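Long-range contact in bifunctional GH43-CE protein (Bacteroides eggerthii, PDB 6MLY), which probably cleaves beta-1,4-xylosidic linkages through its family 43 glycosidase domain and also carries a carbohydrate esterase domain: residues S46-M58 with P329-A341. Numbering follows the deposited sequence.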
loop_
_atom_site.group_PDB
_atom_site.type_symbol
_atom_site.label_atom_id
_atom_site.label_comp_id
_atom_site.label_asym_id
_atom_site.label_seq_id
_atom_site.Cartn_x
_atom_site.Cartn_y
_atom_site.Cartn_z
ATOM N N SER A 46 8.710 -20.069 14.130
ATOM C CA SER A 46 8.654 -18.719 13.566
ATOM C C SER A 46 8.162 -17.714 14.613
ATOM O O SER A 46 7.639 -18.097 15.659
ATOM C CB SER A 46 7.771 -18.724 12.350
ATOM O OG SER A 46 8.116 -17.669 11.475
ATOM N N THR A 47 8.350 -16.425 14.314
ATOM C CA THR A 47 7.896 -15.322 15.167
ATOM C C THR A 47 6.708 -14.608 14.504
ATOM O O THR A 47 6.751 -14.282 13.309
ATOM C CB THR A 47 9.038 -14.337 15.451
ATOM O OG1 THR A 47 10.113 -15.019 16.097
ATOM C CG2 THR A 47 8.611 -13.183 16.330
ATOM N N THR A 48 5.643 -14.405 15.295
ATOM C CA THR A 48 4.496 -13.557 14.951
ATOM C C THR A 48 4.191 -12.569 16.086
ATOM O O THR A 48 3.184 -11.860 16.021
ATOM C CB THR A 48 3.244 -14.391 14.661
ATOM O OG1 THR A 48 2.896 -15.100 15.853
ATOM C CG2 THR A 48 3.441 -15.344 13.503
ATOM N N MET A 49 5.055 -12.529 17.108
ATOM C CA MET A 49 5.002 -11.545 18.185
ATOM C C MET A 49 3.604 -11.544 18.821
ATOM O O MET A 49 3.225 -12.510 19.491
ATOM C CB MET A 49 5.364 -10.152 17.650
ATOM C CG MET A 49 6.826 -10.021 17.274
ATOM S SD MET A 49 7.123 -8.725 16.047
ATOM C CE MET A 49 8.797 -9.137 15.556
ATOM N N HIS A 50 2.821 -10.492 18.537
ATOM C CA HIS A 50 1.614 -10.151 19.288
ATOM C C HIS A 50 0.369 -10.807 18.678
ATOM O O HIS A 50 -0.734 -10.548 19.141
ATOM C CB HIS A 50 1.448 -8.628 19.358
ATOM C CG HIS A 50 1.439 -7.985 18.014
ATOM N ND1 HIS A 50 2.540 -7.332 17.509
ATOM C CD2 HIS A 50 0.498 -7.949 17.049
ATOM C CE1 HIS A 50 2.274 -6.896 16.302
ATOM N NE2 HIS A 50 1.025 -7.258 15.995
ATOM N N MET A 51 0.548 -11.649 17.653
ATOM C CA MET A 51 -0.564 -12.368 17.035
ATOM C C MET A 51 -0.991 -13.550 17.916
ATOM O O MET A 51 -0.213 -14.074 18.707
ATOM C CB MET A 51 -0.191 -12.896 15.646
ATOM C CG MET A 51 0.286 -11.828 14.683
ATOM S SD MET A 51 -0.843 -10.413 14.510
ATOM C CE MET A 51 -2.044 -11.094 13.370
ATOM N N SER A 52 -2.246 -13.965 17.728
ATOM C CA SER A 52 -2.875 -15.063 18.431
ATOM C C SER A 52 -3.658 -15.903 17.421
ATOM O O SER A 52 -4.585 -15.385 16.798
ATOM C CB SER A 52 -3.768 -14.531 19.527
ATOM O OG SER A 52 -4.704 -15.509 19.960
ATOM N N PRO A 53 -3.298 -17.188 17.253
ATOM C CA PRO A 53 -2.292 -17.913 18.017
ATOM C C PRO A 53 -0.836 -17.531 17.697
ATOM O O PRO A 53 -0.587 -16.745 16.765
ATOM C CB PRO A 53 -2.540 -19.381 17.639
ATOM C CG PRO A 53 -3.059 -19.306 16.236
ATOM C CD PRO A 53 -3.921 -18.062 16.247
ATOM N N GLY A 54 0.097 -18.103 18.483
ATOM C CA GLY A 54 1.523 -17.732 18.501
ATOM C C GLY A 54 2.447 -18.879 18.121
ATOM O O GLY A 54 2.060 -20.046 18.173
ATOM N N VAL A 55 3.687 -18.518 17.758
ATOM C CA VAL A 55 4.768 -19.433 17.333
ATOM C C VAL A 55 4.221 -20.418 16.301
ATOM O O VAL A 55 3.933 -21.568 16.625
ATOM C CB VAL A 55 5.428 -20.167 18.522
ATOM C CG1 VAL A 55 6.731 -20.839 18.108
ATOM C CG2 VAL A 55 5.668 -19.249 19.712
ATOM N N PRO A 56 4.040 -19.996 15.029
ATOM C CA PRO A 56 3.599 -20.908 13.974
ATOM C C PRO A 56 4.689 -21.901 13.547
ATOM O O PRO A 56 5.827 -21.501 13.307
ATOM C CB PRO A 56 3.246 -19.981 12.801
ATOM C CG PRO A 56 4.053 -18.726 13.044
ATOM C CD PRO A 56 4.209 -18.615 14.546
ATOM N N ILE A 57 4.310 -23.180 13.451
ATOM C CA ILE A 57 5.174 -24.232 12.929
ATOM C C ILE A 57 4.776 -24.481 11.472
ATOM O O ILE A 57 3.592 -24.583 11.171
ATOM C CB ILE A 57 5.083 -25.524 13.770
ATOM C CG1 ILE A 57 5.307 -25.262 15.263
ATOM C CG2 ILE A 57 6.038 -26.588 13.238
ATOM C CD1 ILE A 57 4.058 -25.369 16.103
ATOM N N MET A 58 5.784 -24.583 10.599
ATOM C CA MET A 58 5.611 -24.808 9.171
ATOM C C MET A 58 6.325 -26.101 8.768
ATOM O O MET A 58 7.426 -26.360 9.225
ATOM C CB MET A 58 6.206 -23.654 8.360
ATOM C CG MET A 58 5.500 -22.337 8.573
ATOM S SD MET A 58 6.027 -21.083 7.383
ATOM C CE MET A 58 5.254 -19.634 8.098
ATOM N N PRO A 329 -8.855 -21.768 9.514
ATOM C CA PRO A 329 -7.598 -22.241 8.932
ATOM C C PRO A 329 -6.363 -21.611 9.593
ATOM O O PRO A 329 -6.407 -20.469 10.051
ATOM C CB PRO A 329 -7.725 -21.796 7.465
ATOM C CG PRO A 329 -9.209 -21.868 7.177
ATOM C CD PRO A 329 -9.883 -21.511 8.489
ATOM N N LEU A 330 -5.258 -22.353 9.610
ATOM C CA LEU A 330 -4.063 -21.934 10.345
ATOM C C LEU A 330 -3.547 -20.595 9.797
ATOM O O LEU A 330 -2.931 -19.818 10.532
ATOM C CB LEU A 330 -3.003 -23.037 10.243
ATOM C CG LEU A 330 -3.379 -24.357 10.913
ATOM C CD1 LEU A 330 -2.598 -25.511 10.309
ATOM C CD2 LEU A 330 -3.165 -24.287 12.420
ATOM N N VAL A 331 -3.823 -20.331 8.513
ATOM C CA VAL A 331 -3.399 -19.092 7.833
ATOM C C VAL A 331 -3.893 -17.863 8.611
ATOM O O VAL A 331 -3.294 -16.783 8.492
ATOM C CB VAL A 331 -3.877 -19.042 6.368
ATOM C CG1 VAL A 331 -3.276 -20.156 5.523
ATOM C CG2 VAL A 331 -5.394 -19.051 6.267
ATOM N N TRP A 332 -4.972 -18.035 9.390
ATOM C CA TRP A 332 -5.578 -16.972 10.193
ATOM C C TRP A 332 -4.863 -16.832 11.541
ATOM O O TRP A 332 -4.572 -17.833 12.207
ATOM C CB TRP A 332 -7.071 -17.237 10.410
ATOM C CG TRP A 332 -7.926 -17.089 9.187
ATOM C CD1 TRP A 332 -8.608 -18.078 8.542
ATOM C CD2 TRP A 332 -8.219 -15.875 8.477
ATOM N NE1 TRP A 332 -9.301 -17.568 7.481
ATOM C CE2 TRP A 332 -9.083 -16.218 7.416
ATOM C CE3 TRP A 332 -7.836 -14.537 8.625
ATOM C CZ2 TRP A 332 -9.569 -15.272 6.514
ATOM C CZ3 TRP A 332 -8.321 -13.598 7.736
ATOM C CH2 TRP A 332 -9.171 -13.966 6.693
ATOM N N GLN A 333 -4.599 -15.574 11.922
ATOM C CA GLN A 333 -4.163 -15.184 13.267
ATOM C C GLN A 333 -4.821 -13.836 13.607
ATOM O O GLN A 333 -4.814 -12.920 12.788
ATOM C CB GLN A 333 -2.634 -15.066 13.369
ATOM C CG GLN A 333 -1.839 -16.142 12.630
ATOM C CD GLN A 333 -0.346 -16.013 12.841
ATOM O OE1 GLN A 333 0.109 -15.320 13.744
ATOM N NE2 GLN A 333 0.437 -16.690 12.011
ATOM N N TRP A 334 -5.370 -13.724 14.824
ATOM C CA TRP A 334 -5.951 -12.480 15.334
ATOM C C TRP A 334 -4.840 -11.499 15.727
ATOM O O TRP A 334 -3.702 -11.888 15.946
ATOM C CB TRP A 334 -6.862 -12.747 16.538
ATOM C CG TRP A 334 -7.947 -13.750 16.301
ATOM C CD1 TRP A 334 -7.888 -15.093 16.530
ATOM C CD2 TRP A 334 -9.278 -13.487 15.827
ATOM N NE1 TRP A 334 -9.082 -15.684 16.217
ATOM C CE2 TRP A 334 -9.954 -14.725 15.784
ATOM C CE3 TRP A 334 -9.963 -12.333 15.434
ATOM C CZ2 TRP A 334 -11.275 -14.838 15.361
ATOM C CZ3 TRP A 334 -11.270 -12.447 15.017
ATOM C CH2 TRP A 334 -11.915 -13.683 14.980
ATOM N N ASN A 335 -5.206 -10.219 15.821
ATOM C CA ASN A 335 -4.374 -9.178 16.411
ATOM C C ASN A 335 -4.647 -9.151 17.918
ATOM O O ASN A 335 -5.749 -8.773 18.336
ATOM C CB ASN A 335 -4.656 -7.813 15.780
ATOM C CG ASN A 335 -3.938 -6.665 16.460
ATOM O OD1 ASN A 335 -2.807 -6.812 16.924
ATOM N ND2 ASN A 335 -4.581 -5.507 16.494
ATOM N N HIS A 336 -3.646 -9.560 18.713
ATOM C CA HIS A 336 -3.768 -9.686 20.165
ATOM C C HIS A 336 -4.828 -10.748 20.488
ATOM O O HIS A 336 -5.344 -11.407 19.583
ATOM C CB HIS A 336 -4.067 -8.323 20.812
ATOM C CG HIS A 336 -2.870 -7.455 21.013
ATOM N ND1 HIS A 336 -2.167 -6.903 19.960
ATOM C CD2 HIS A 336 -2.275 -7.009 22.140
ATOM C CE1 HIS A 336 -1.177 -6.172 20.430
ATOM N NE2 HIS A 336 -1.223 -6.221 21.766
ATOM N N ASN A 337 -5.127 -10.917 21.782
ATOM C CA ASN A 337 -6.051 -11.942 22.249
ATOM C C ASN A 337 -7.459 -11.648 21.744
ATOM O O ASN A 337 -8.019 -10.596 22.043
ATOM C CB ASN A 337 -6.061 -12.062 23.773
ATOM C CG ASN A 337 -4.797 -12.691 24.307
ATOM O OD1 ASN A 337 -3.930 -13.089 23.534
ATOM N ND2 ASN A 337 -4.683 -12.777 25.622
ATOM N N PRO A 338 -8.084 -12.587 20.995
ATOM C CA PRO A 338 -9.450 -12.392 20.516
ATOM C C PRO A 338 -10.457 -12.461 21.671
ATOM O O PRO A 338 -10.183 -13.116 22.675
ATOM C CB PRO A 338 -9.660 -13.564 19.544
ATOM C CG PRO A 338 -8.730 -14.640 20.052
ATOM C CD PRO A 338 -7.532 -13.893 20.598
ATOM N N ASP A 339 -11.588 -11.766 21.517
ATOM C CA ASP A 339 -12.767 -11.990 22.338
ATOM C C ASP A 339 -13.638 -13.016 21.603
ATOM O O ASP A 339 -14.353 -12.673 20.671
ATOM C CB ASP A 339 -13.487 -10.671 22.633
ATOM C CG ASP A 339 -14.667 -10.790 23.584
ATOM O OD1 ASP A 339 -15.025 -11.929 23.938
ATOM O OD2 ASP A 339 -15.224 -9.733 23.958
ATOM N N ASN A 340 -13.555 -14.281 22.034
ATOM C CA ASN A 340 -14.119 -15.421 21.305
ATOM C C ASN A 340 -15.649 -15.458 21.443
ATOM O O ASN A 340 -16.302 -16.259 20.773
ATOM C CB ASN A 340 -13.487 -16.744 21.749
ATOM C CG ASN A 340 -12.041 -16.887 21.318
ATOM O OD1 ASN A 340 -11.660 -16.428 20.246
ATOM N ND2 ASN A 340 -11.228 -17.536 22.141
ATOM N N ALA A 341 -16.210 -14.594 22.298
ATOM C CA ALA A 341 -17.663 -14.431 22.432
ATOM C C ALA A 341 -18.251 -13.723 21.206
ATOM O O ALA A 341 -19.375 -14.019 20.823
ATOM C CB ALA A 341 -17.983 -13.665 23.692
#
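With CG set between the backbone N and the carbonyl carbon (chi1 55°), the His50 ring is placed with CD2 near Asn335 OD1, while His336, whose own CG stands beside its backbone N (chi1 -81°), brings CE1 to 3.8 Å from CB of His50. The pair flanks an antiparallel edge-strand pairing that joins the family 43 region to the beta-sandwich of the concanavalin A-like region: residues 51-52 form the outermost strand of a sheet continued by 333-335 and 370-373. Ser52 and Trp334 make the hydrogen-bonded pair, Ser52 N reaching Trp334 O at 3.1 Å and Trp334 N returning to Ser52 O at 2.7 Å; Met51 and Asn335 form the neighbouring non-hydrogen-bonded pair. Beyond them, His336 N adds a weak bond to His50 O. The imidazole planes are 26° apart but strongly offset, with little ring-on-ring contact. ND1 of His336 gives a bond in its ring plane to Asn335 OD1 (3.1 Å), NE2 is bonded to Thr90 N, and Asn335 ND2 reaches Tyr91. An alanine in place of His336 is likely to leave Asn335 OD1 and Thr90 N without their imidazole partners and open a gap beside His50 CB. The extended Gln333 side chain crosses that of Met51 at about a right angle and brings OE1 to 3.3 Å from Thr48 CG2. Ser52 OG, bonded to Asp74 O, also packs against the Pro338 ring, while the bent Met51 chain carries CE back to 3.2 Å from Trp334 O.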